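Local coordinates for cellulase (Uncultured bacterium, PDB 3WX5), which is a family 12 glycoside hydrolase, an endoglucanase that probably cleaves internal beta-1,4-glucosidic bonds of cellulose, at residues 105-110 and 192-197. Sequence-based numbering, arbitrary orientation.
Sequences QSNWRL and VTQLDL
Trp108 and Val192 form a hydrogen-bonded antiparallel pair. Trp108 N donates to Val192 O at 3.1 Å, and Val192 N returns a bond to Trp108 O. Ser106 and Leu195 make the next such pair, with Leu195 N to Ser106 O at 2.8 Å. The register slips by one residue between the two pairs. Gln194 and Leu195 both face Ser106, which fits a G1 beta bulge, and Gln194 has the left-handed backbone conformation.

The bulge turns Gln194 N away from a good bond to Ser106 O. Asn107 takes it instead: its OD1 accepts from Gln194 N at 2.7 Å, with an N-H...O angle of 160°. Asn107 CG stands anti to its own carbonyl carbon, beside the backbone N (chi1 -51°), and from there OD1 reaches Gln194 N. An alanine in place of this asparagine would probably leave Gln194 N without this acceptor and the bulge less firmly held.

The tight part is the buried face with Ser106, Trp108, Val192 and Leu195. Val192 CG2 lies 4.2 Å from Trp108 CB. Leu197 joins them, its CD1 meeting Ser106 CB at 3.8 Å. Ser106 OG bonds to Ser238 O and Tyr122 OH, and Trp108 NE1 to Ser234 OG.

The solvent side is looser. Gln105 is on the opposite face of the sheet from Ser106, and Gln194 sits at the exposed corner of the chain. Their side chains run side by side, pointing the same way, with amide planes 12° apart. Gln105 NE2 meets the carbon chain of Gln194, not its amide oxygen.

The contact lies at one edge of a sheet of the beta-sandwich (jelly roll) typical of family 12. Strand 191-196 is outermost in its sheet, and strand 233-243 flanks strand 101-111 across from it. The buried side chains pack on strands 117-127, 140-149 and 215-225 of the second sheet. Asp196 OD1 caps Ala199 N, where the chain enters helix 197-206.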
loop_
_atom_site.group_PDB
_atom_site.type_symbol
_atom_site.label_atom_id
_atom_site.label_comp_id
_atom_site.label_asym_id
_atom_site.label_seq_id
_atom_site.Cartn_x
_atom_site.Cartn_y
_atom_site.Cartn_z
ATOM N N GLN A 105 -2.004 -12.456 -5.353
ATOM C CA GLN A 105 -2.558 -12.576 -3.999
ATOM C C GLN A 105 -1.532 -12.153 -2.966
ATOM O O GLN A 105 -0.334 -12.100 -3.241
ATOM C CB GLN A 105 -3.020 -14.008 -3.707
ATOM C CG GLN A 105 -1.909 -15.041 -3.739
ATOM C CD GLN A 105 -2.432 -16.450 -3.441
ATOM O OE1 GLN A 105 -3.264 -16.975 -4.182
ATOM N NE2 GLN A 105 -2.056 -16.995 -2.281
ATOM N N SER A 106 -2.019 -11.861 -1.767
ATOM C CA SER A 106 -1.138 -11.389 -0.721
ATOM C C SER A 106 -1.639 -11.756 0.672
ATOM O O SER A 106 -2.839 -11.910 0.880
ATOM C CB SER A 106 -0.962 -9.889 -0.909
ATOM O OG SER A 106 -0.156 -9.336 0.104
ATOM N N ASN A 107 -0.699 -12.047 1.572
ATOM C CA ASN A 107 -0.949 -12.098 3.008
ATOM C C ASN A 107 -0.443 -10.851 3.736
ATOM O O ASN A 107 0.603 -10.304 3.383
ATOM C CB ASN A 107 -0.257 -13.321 3.643
ATOM C CG ASN A 107 -0.560 -14.619 2.930
ATOM O OD1 ASN A 107 -1.542 -14.745 2.209
ATOM N ND2 ASN A 107 0.314 -15.607 3.132
ATOM N N TRP A 108 -1.099 -10.493 4.843
ATOM C CA TRP A 108 -0.607 -9.408 5.693
ATOM C C TRP A 108 -1.295 -9.502 7.046
ATOM O O TRP A 108 -2.459 -9.876 7.127
ATOM C CB TRP A 108 -0.923 -8.037 5.066
ATOM C CG TRP A 108 -0.235 -6.869 5.768
ATOM C CD1 TRP A 108 1.088 -6.790 6.158
ATOM C CD2 TRP A 108 -0.808 -5.581 6.049
ATOM N NE1 TRP A 108 1.319 -5.581 6.792
ATOM C CE2 TRP A 108 0.178 -4.817 6.721
ATOM C CE3 TRP A 108 -2.072 -5.010 5.827
ATOM C CZ2 TRP A 108 -0.025 -3.477 7.068
ATOM C CZ3 TRP A 108 -2.286 -3.684 6.217
ATOM C CH2 TRP A 108 -1.277 -2.945 6.857
ATOM N N ARG A 109 -0.597 -9.087 8.099
ATOM C CA ARG A 109 -1.214 -8.977 9.418
ATOM C C ARG A 109 -0.836 -7.619 9.998
ATOM O O ARG A 109 0.308 -7.196 9.902
ATOM C CB ARG A 109 -0.713 -10.089 10.335
ATOM C CG ARG A 109 -1.324 -10.057 11.732
ATOM C CD ARG A 109 -0.995 -11.343 12.529
ATOM N NE ARG A 109 0.401 -11.368 12.963
ATOM C CZ ARG A 109 0.859 -10.701 14.024
ATOM N NH1 ARG A 109 0.039 -9.951 14.747
ATOM N NH2 ARG A 109 2.138 -10.757 14.344
ATOM N N LEU A 110 -1.811 -6.921 10.558
ATOM C CA LEU A 110 -1.532 -5.624 11.137
ATOM C C LEU A 110 -1.918 -5.631 12.618
ATOM O O LEU A 110 -2.841 -6.360 13.054
ATOM C CB LEU A 110 -2.279 -4.539 10.369
ATOM C CG LEU A 110 -3.815 -4.675 10.432
ATOM C CD1 LEU A 110 -4.438 -3.569 11.253
ATOM C CD2 LEU A 110 -4.455 -4.754 9.046
ATOM N N VAL A 192 -5.280 -10.458 6.485
ATOM C CA VAL A 192 -5.798 -11.098 5.292
ATOM C C VAL A 192 -4.877 -12.251 4.902
ATOM O O VAL A 192 -3.654 -12.190 5.081
ATOM C CB VAL A 192 -5.923 -10.111 4.074
ATOM C CG1 VAL A 192 -6.908 -8.988 4.380
ATOM C CG2 VAL A 192 -4.556 -9.513 3.699
ATOM N N THR A 193 -5.502 -13.339 4.456
ATOM C CA THR A 193 -4.787 -14.531 4.014
ATOM C C THR A 193 -5.196 -14.838 2.578
ATOM O O THR A 193 -6.398 -15.012 2.286
ATOM C CB THR A 193 -5.151 -15.740 4.913
ATOM O OG1 THR A 193 -4.822 -15.407 6.265
ATOM C CG2 THR A 193 -4.359 -16.982 4.490
ATOM N N GLN A 194 -4.204 -14.803 1.688
ATOM C CA GLN A 194 -4.403 -15.021 0.265
ATOM C C GLN A 194 -5.490 -14.099 -0.288
ATOM O O GLN A 194 -6.374 -14.521 -1.066
ATOM C CB GLN A 194 -4.732 -16.506 0.001
ATOM C CG GLN A 194 -3.593 -17.455 0.470
ATOM C CD GLN A 194 -3.996 -18.927 0.480
ATOM O OE1 GLN A 194 -3.759 -19.640 1.456
ATOM N NE2 GLN A 194 -4.665 -19.355 -0.559
ATOM N N LEU A 195 -5.349 -12.813 0.019
ATOM C CA LEU A 195 -6.285 -11.824 -0.487
ATOM C C LEU A 195 -6.102 -11.743 -1.976
ATOM O O LEU A 195 -4.960 -11.642 -2.455
ATOM C CB LEU A 195 -6.028 -10.452 0.150
ATOM C CG LEU A 195 -7.052 -9.378 -0.245
ATOM C CD1 LEU A 195 -8.486 -9.700 0.309
ATOM C CD2 LEU A 195 -6.581 -8.035 0.251
ATOM N N ASP A 196 -7.204 -11.862 -2.720
ATOM C CA ASP A 196 -7.134 -11.834 -4.177
ATOM C C ASP A 196 -7.039 -10.396 -4.695
ATOM O O ASP A 196 -8.061 -9.733 -4.899
ATOM C CB ASP A 196 -8.349 -12.548 -4.773
ATOM C CG ASP A 196 -8.317 -12.612 -6.287
ATOM O OD1 ASP A 196 -7.407 -12.027 -6.929
ATOM O OD2 ASP A 196 -9.207 -13.290 -6.847
ATOM N N LEU A 197 -5.815 -9.895 -4.850
ATOM C CA LEU A 197 -5.615 -8.513 -5.308
ATOM C C LEU A 197 -6.122 -8.328 -6.762
ATOM O O LEU A 197 -6.531 -7.225 -7.130
ATOM C CB LEU A 197 -4.132 -8.111 -5.220
ATOM C CG LEU A 197 -3.526 -8.187 -3.805
ATOM C CD1 LEU A 197 -2.099 -7.663 -3.761
ATOM C CD2 LEU A 197 -4.433 -7.440 -2.793
#